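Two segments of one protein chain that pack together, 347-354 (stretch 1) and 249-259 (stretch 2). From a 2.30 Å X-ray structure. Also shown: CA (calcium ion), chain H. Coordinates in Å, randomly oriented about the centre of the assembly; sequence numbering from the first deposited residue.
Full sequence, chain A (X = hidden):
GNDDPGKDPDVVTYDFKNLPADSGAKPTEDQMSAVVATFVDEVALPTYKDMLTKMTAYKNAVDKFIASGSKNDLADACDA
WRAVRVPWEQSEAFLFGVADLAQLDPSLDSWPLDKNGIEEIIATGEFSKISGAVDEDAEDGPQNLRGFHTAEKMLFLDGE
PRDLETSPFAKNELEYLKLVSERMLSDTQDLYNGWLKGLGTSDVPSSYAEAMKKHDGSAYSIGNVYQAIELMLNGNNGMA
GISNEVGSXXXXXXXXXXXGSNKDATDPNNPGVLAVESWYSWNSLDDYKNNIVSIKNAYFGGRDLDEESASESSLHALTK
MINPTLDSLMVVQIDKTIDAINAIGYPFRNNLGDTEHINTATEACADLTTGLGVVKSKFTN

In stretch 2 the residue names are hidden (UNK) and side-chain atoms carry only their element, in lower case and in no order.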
ATOM      1  N   PRO A 347       6.572  16.825   8.401  1.00 45.13           N
ATOM      2  CA  PRO A 347       5.806  15.954   7.530  1.00 44.78           C
ATOM      3  C   PRO A 347       6.098  16.343   6.085  1.00 43.06           C
ATOM      4  O   PRO A 347       6.511  17.468   5.851  1.00 45.33           O
ATOM      5  CB  PRO A 347       4.383  16.317   7.894  1.00 45.62           C
ATOM      6  CG  PRO A 347       4.449  17.806   8.134  1.00 46.34           C
ATOM      7  CD  PRO A 347       5.800  18.021   8.785  1.00 46.85           C
ATOM      8  N   PHE A 348       5.847  15.448   5.129  1.00 47.53           N
ATOM      9  CA  PHE A 348       6.104  15.702   3.660  1.00 43.68           C
ATOM     10  C   PHE A 348       5.323  16.890   3.168  1.00 46.15           C
ATOM     11  O   PHE A 348       5.813  17.675   2.380  1.00 51.15           O
ATOM     12  CB  PHE A 348       5.636  14.502   2.866  1.00 43.97           C
ATOM     13  CG  PHE A 348       6.035  14.486   1.401  1.00 41.88           C
ATOM     14  CD1 PHE A 348       7.287  14.922   0.974  1.00 44.03           C
ATOM     15  CD2 PHE A 348       5.174  13.943   0.466  1.00 38.13           C
ATOM     16  CE1 PHE A 348       7.642  14.833  -0.350  1.00 42.37           C
ATOM     17  CE2 PHE A 348       5.515  13.849  -0.867  1.00 40.91           C
ATOM     18  CZ  PHE A 348       6.753  14.292  -1.274  1.00 44.40           C
ATOM     19  N   ARG A 349       4.092  17.039   3.619  1.00 47.48           N
ATOM     20  CA  ARG A 349       3.338  18.239   3.189  1.00 47.74           C
ATOM     21  C   ARG A 349       3.931  19.587   3.491  1.00 44.96           C
ATOM     22  O   ARG A 349       3.474  20.557   2.889  1.00 48.47           O
ATOM     23  CB  ARG A 349       1.860  18.206   3.625  1.00 43.84           C
ATOM     24  CG  ARG A 349       1.610  18.199   5.111  1.00 45.32           C
ATOM     25  CD  ARG A 349       1.642  19.555   5.719  1.00 46.84           C
ATOM     26  NE  ARG A 349       0.369  20.218   5.687  1.00 47.68           N
ATOM     27  CZ  ARG A 349       0.104  21.346   5.033  1.00 51.92           C
ATOM     28  NH1 ARG A 349       0.995  21.933   4.248  1.00 49.03           N
ATOM     29  NH2 ARG A 349      -1.083  21.903   5.197  1.00 49.27           N
ATOM     30  N   ASN A 350       4.880  19.682   4.430  1.00 46.10           N
ATOM     31  CA  ASN A 350       5.580  20.942   4.688  1.00 46.88           C
ATOM     32  C   ASN A 350       6.984  20.965   4.189  1.00 46.40           C
ATOM     33  O   ASN A 350       7.718  21.899   4.444  1.00 53.28           O
ATOM     34  CB  ASN A 350       5.572  21.264   6.196  1.00 51.14           C
ATOM     35  CG  ASN A 350       4.227  21.742   6.675  1.00 51.41           C
ATOM     36  OD1 ASN A 350       3.471  22.337   5.924  1.00 54.61           O
ATOM     37  ND2 ASN A 350       3.910  21.466   7.915  1.00 50.12           N
ATOM     38  N   ASN A 351       7.395  19.945   3.465  1.00 48.35           N
ATOM     39  CA  ASN A 351       8.778  19.833   3.042  1.00 47.18           C
ATOM     40  C   ASN A 351       8.878  19.427   1.590  1.00 46.33           C
ATOM     41  O   ASN A 351       9.830  18.740   1.180  1.00 45.66           O
ATOM     42  CB  ASN A 351       9.478  18.787   3.947  1.00 47.93           C
ATOM     43  CG  ASN A 351       9.693  19.293   5.371  1.00 47.42           C
ATOM     44  OD1 ASN A 351      10.650  20.020   5.625  1.00 51.24           O
ATOM     45  ND2 ASN A 351       8.789  18.927   6.301  1.00 41.21           N
ATOM     46  N   LEU A 352       7.891  19.824   0.805  1.00 45.49           N
ATOM     47  CA  LEU A 352       7.905  19.509  -0.623  1.00 47.76           C
ATOM     48  C   LEU A 352       9.063  20.224  -1.320  1.00 49.93           C
ATOM     49  O   LEU A 352       9.507  19.788  -2.356  1.00 50.91           O
ATOM     50  CB  LEU A 352       6.570  19.841  -1.296  1.00 47.84           C
ATOM     51  CG  LEU A 352       5.397  19.014  -0.770  1.00 46.18           C
ATOM     52  CD1 LEU A 352       4.101  19.676  -1.203  1.00 46.12           C
ATOM     53  CD2 LEU A 352       5.438  17.525  -1.143  1.00 44.07           C
ATOM     54  N   GLY A 353       9.605  21.260  -0.699  1.00 54.04           N
ATOM     55  CA  GLY A 353      10.823  21.890  -1.191  1.00 57.42           C
ATOM     56  C   GLY A 353      12.124  21.378  -0.588  1.00 58.57           C
ATOM     57  O   GLY A 353      13.133  22.074  -0.671  1.00 58.26           O
ATOM     58  N   ASP A 354      12.115  20.183   0.004  1.00 54.88           N
ATOM     59  CA  ASP A 354      13.324  19.582   0.594  1.00 56.73           C
ATOM     60  C   ASP A 354      14.155  18.832  -0.458  1.00 54.73           C
ATOM     61  O   ASP A 354      14.373  17.646  -0.342  1.00 56.07           O
ATOM     62  CB  ASP A 354      12.927  18.646   1.759  1.00 57.24           C
ATOM     63  CG  ASP A 354      14.126  18.170   2.577  1.00 58.60           C
ATOM     64  OD1 ASP A 354      15.159  18.838   2.537  1.00 61.93           O
ATOM     65  OD2 ASP A 354      14.056  17.116   3.255  1.00 55.88           O
ATOM     66  N   UNK A 249       5.228   8.514  -8.780  1.00 50.58           N
ATOM     67  CA  UNK A 249       3.902   9.092  -8.526  1.00 48.77           C
ATOM     68  C   UNK A 249       3.782   9.737  -7.159  1.00 46.87           C
ATOM     69  O   UNK A 249       3.461  10.908  -7.078  1.00 45.80           O
ATOM     70  c   UNK A 249       2.798   8.038  -8.691  1.00 42.82           C
ATOM     71  N   UNK A 250       3.974   8.975  -6.081  1.00 46.62           N
ATOM     72  CA  UNK A 250       3.569   9.460  -4.762  1.00 43.86           C
ATOM     73  C   UNK A 250       4.480  10.615  -4.293  1.00 46.09           C
ATOM     74  O   UNK A 250       3.999  11.563  -3.650  1.00 45.74           O
ATOM     75  c   UNK A 250       2.743   7.122  -4.035  1.00 47.84           C
ATOM     76  c   UNK A 250       3.578   8.342  -3.718  1.00 45.49           C
ATOM     77  n   UNK A 250       1.454   4.276  -1.825  1.00 52.51           N
ATOM     78  c   UNK A 250       2.618   6.200  -2.835  1.00 47.68           C
ATOM     79  c   UNK A 250       1.671   5.022  -3.115  1.00 51.13           C
ATOM     80  N   UNK A 251       5.775  10.515  -4.608  1.00 44.00           N
ATOM     81  CA  UNK A 251       6.737  11.523  -4.231  1.00 45.67           C
ATOM     82  C   UNK A 251       6.843  12.573  -5.349  1.00 47.71           C
ATOM     83  O   UNK A 251       6.690  13.780  -5.087  1.00 52.22           O
ATOM     84  c   UNK A 251       9.145  12.058  -3.676  1.00 44.19           C
ATOM     85  c   UNK A 251       8.053  10.166  -2.521  1.00 48.17           C
ATOM     86  c   UNK A 251       9.214   9.213  -2.244  1.00 48.37           C
ATOM     87  c   UNK A 251       8.123  10.934  -3.852  1.00 48.29           C
ATOM     88  N   UNK A 252       7.016  12.131  -6.593  1.00 50.83           N
ATOM     89  CA  UNK A 252       7.361  13.055  -7.702  1.00 52.87           C
ATOM     90  C   UNK A 252       6.203  13.978  -8.020  1.00 52.79           C
ATOM     91  O   UNK A 252       6.416  15.179  -8.164  1.00 53.60           O
ATOM     92  o   UNK A 252       9.181  11.692  -8.568  1.00 51.83           O
ATOM     93  c   UNK A 252       8.258  13.285 -10.116  1.00 52.83           C
ATOM     94  c   UNK A 252       7.949  12.328  -8.950  1.00 52.09           C
ATOM     95  N   UNK A 253       4.982  13.456  -8.029  1.00 52.33           N
ATOM     96  CA  UNK A 253       3.850  14.209  -8.601  1.00 54.17           C
ATOM     97  C   UNK A 253       3.445  15.429  -7.750  1.00 52.19           C
ATOM     98  O   UNK A 253       3.130  16.497  -8.318  1.00 54.32           O
ATOM     99  c   UNK A 253       2.795  12.382 -10.193  1.00 61.14           C
ATOM    100  o   UNK A 253       3.814  12.525 -10.949  1.00 63.56           O
ATOM    101  o   UNK A 253       1.890  11.495 -10.420  1.00 70.01           O
ATOM    102  c   UNK A 253       2.602  13.317  -8.936  1.00 55.11           C
ATOM    103  N   UNK A 254       3.406  15.278  -6.415  1.00 47.04           N
ATOM    104  CA  UNK A 254       3.181  16.460  -5.550  1.00 48.68           C
ATOM    105  C   UNK A 254       4.325  17.511  -5.614  1.00 47.89           C
ATOM    106  O   UNK A 254       4.081  18.718  -5.558  1.00 50.42           O
ATOM    107  c   UNK A 254       2.562  14.443  -4.379  1.00 46.16           C
ATOM    108  c   UNK A 254       3.253  14.021  -5.655  1.00 49.00           C
ATOM    109  c   UNK A 254       3.049  15.839  -4.142  1.00 47.08           C
ATOM    110  N   UNK A 255       5.558  17.052  -5.786  1.00 50.16           N
ATOM    111  CA  UNK A 255       6.694  17.962  -5.920  1.00 51.92           C
ATOM    112  C   UNK A 255       6.587  18.679  -7.222  1.00 53.80           C
ATOM    113  O   UNK A 255       6.850  19.859  -7.253  1.00 57.54           O
ATOM    114  c   UNK A 255       9.267  18.157  -6.022  1.00 53.49           C
ATOM    115  c   UNK A 255       8.057  17.250  -5.725  1.00 53.99           C
ATOM    116  c   UNK A 255       8.100  16.729  -4.313  1.00 49.63           C
ATOM    117  N   UNK A 256       6.150  18.013  -8.294  1.00 55.90           N
ATOM    118  CA  UNK A 256       6.036  18.735  -9.574  1.00 53.53           C
ATOM    119  C   UNK A 256       5.020  19.879  -9.417  1.00 52.88           C
ATOM    120  O   UNK A 256       5.286  21.032  -9.801  1.00 63.30           O
ATOM    121  o   UNK A 256       6.559  16.765 -10.869  1.00 52.66           O
ATOM    122  c   UNK A 256       5.615  17.818 -10.745  1.00 55.24           C
ATOM    123  c   UNK A 256       5.520  18.639 -12.133  1.00 52.75           C
ATOM    124  N   UNK A 257       3.882  19.561  -8.807  1.00 52.14           N
ATOM    125  CA  UNK A 257       2.793  20.512  -8.588  1.00 52.18           C
ATOM    126  C   UNK A 257       3.277  21.670  -7.742  1.00 54.92           C
ATOM    127  O   UNK A 257       3.017  22.820  -8.067  1.00 66.22           O
ATOM    128  c   UNK A 257       1.583  19.812  -7.922  1.00 46.06           C
ATOM    129  N   UNK A 258       4.000  21.357  -6.663  1.00 56.09           N
ATOM    130  CA  UNK A 258       4.602  22.364  -5.784  1.00 54.31           C
ATOM    131  C   UNK A 258       5.534  23.281  -6.499  1.00 54.58           C
ATOM    132  O   UNK A 258       5.469  24.490  -6.303  1.00 53.28           O
ATOM    133  c   UNK A 258       4.413  23.519  -1.989  1.00 47.01           C
ATOM    134  c   UNK A 258       6.756  24.776  -0.869  1.00 51.68           C
ATOM    135  c   UNK A 258       5.493  24.931  -0.287  1.00 51.32           C
ATOM    136  n   UNK A 258       7.874  23.604  -2.767  1.00 54.03           N
ATOM    137  c   UNK A 258       5.331  21.669  -4.665  1.00 51.19           C
ATOM    138  c   UNK A 258       4.347  24.316  -0.842  1.00 48.77           C
ATOM    139  c   UNK A 258       5.639  23.317  -2.584  1.00 50.18           C
ATOM    140  c   UNK A 258       7.482  22.761  -3.771  1.00 54.46           C
ATOM    141  c   UNK A 258       6.826  23.965  -2.009  1.00 51.16           C
ATOM    142  c   UNK A 258       6.117  22.548  -3.746  1.00 50.46           C
ATOM    143  N   UNK A 259       6.395  22.717  -7.341  1.00 55.75           N
ATOM    144  CA  UNK A 259       7.319  23.539  -8.148  1.00 62.10           C
ATOM    145  C   UNK A 259       6.625  24.555  -9.078  1.00 62.83           C
ATOM    146  O   UNK A 259       7.087  25.667  -9.182  1.00 60.26           O
ATOM    147  o   UNK A 259       9.607  22.492  -6.867  1.00 63.57           O
ATOM    148  c   UNK A 259       8.348  22.679  -8.898  1.00 60.16           C
ATOM    149  c   UNK A 259       9.305  21.976  -7.942  1.00 61.18           C
ATOM    150  n   UNK A 259       9.769  20.791  -8.318  1.00 61.82           N
TER
HETATM  151 CA    CA H 506       4.929  10.780 -12.485  1.00 76.42          CA
HETATM  152  O   HOH W   1       6.113   9.374 -14.110  1.00 58.72           O
HETATM  153  O   HOH W   2       3.220   8.627 -12.629  1.00 47.36           O
HETATM  154  O   HOH W   3       2.977  11.408 -13.889  1.00 68.99           O

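Position 249 carries a single side-chain carbon, and that carbon is out of reach of stretch 1; one carbon and nothing more is alanine, Ala249. At 250 four unbranched carbons end in nitrogen, which is lysine. The side chain of Lys250 starts sideways and its end leads off from stretch 1; its NZ is hydrogen-bonded elsewhere in the structure. Its backbone does the touching: O of Lys250 lies 3.9 Å from CE2 of Phe348, at the edge of that ring.

Position 251 has four carbons, forked at the first, with one arm two carbons long, which is isoleucine. CG2 of Ile251 sits 4.1 Å from CZ of Phe348, while O of Ile251 comes to 3.8 Å from the same CZ, again near the ring plane. Position 252 shows one carbon bearing an oxygen and a carbon, pointing away from stretch 1. Oxygen and methyl on one branch point make it threonine, Thr252.

At 253 two carbons end in two oxygens, a short carboxylate out of reach of stretch 1, hence Asp253. Its OD1 binds the calcium ion at 2.6 Å, with three waters and one atom from elsewhere in the structure as the other ligands. Position 254 holds three carbons that close a ring onto the backbone nitrogen, so it can be nothing but proline. With no hydrogen on that nitrogen, Pro254 leaves a bond to the preceding turn unmade, and the helix kinks here. Its CB faces stretch 1, 4.2 Å from CD2 of Leu352.

Position 255 has one carbon carrying two more: valine. Val255 is the closest step in the backbone register, its CA 5.6 Å from CA of Leu352. CG2 of Val255 lies 4.1 Å from CZ of Phe348 and 4.2 Å from CD2 of Leu352, so one methyl serves both residues. Position 256 repeats the pattern of a carbon with one oxygen and one carbon, far from the contact. This is Thr256, whose OG1 donates to O of Thr252 at 3.1 Å, a bond back to its own helix.

Position 257 is again a single carbon, beyond contact: Ala257. At 258 one carbon leads to fused five- and six-membered rings holding eight carbons and one nitrogen, which only tryptophan provides. CB of Leu352 stands over one face of its five-membered ring, 3.8 Å from the centroid, as a CH-pi contact; NE1 of Trp258 is 3.6 Å from N of Gly353. Position 259 ends in an oxygen and a nitrogen on its second carbon; it is exposed, and it is Asn259.

The rule is apolar packing without a hydrogen bond across the stretches. Leu352, in a type I turn from Asn351 to Asp354, meets Pro254, Val255 and Trp258, while Phe348 reaches Ile251 and Val255. Stretch 1 holds its shape with its own bonds, including ND2 of Asn351 to O of Pro347 at 2.7 Å.

Stretch 2 249-259: AKITDPVTAWN
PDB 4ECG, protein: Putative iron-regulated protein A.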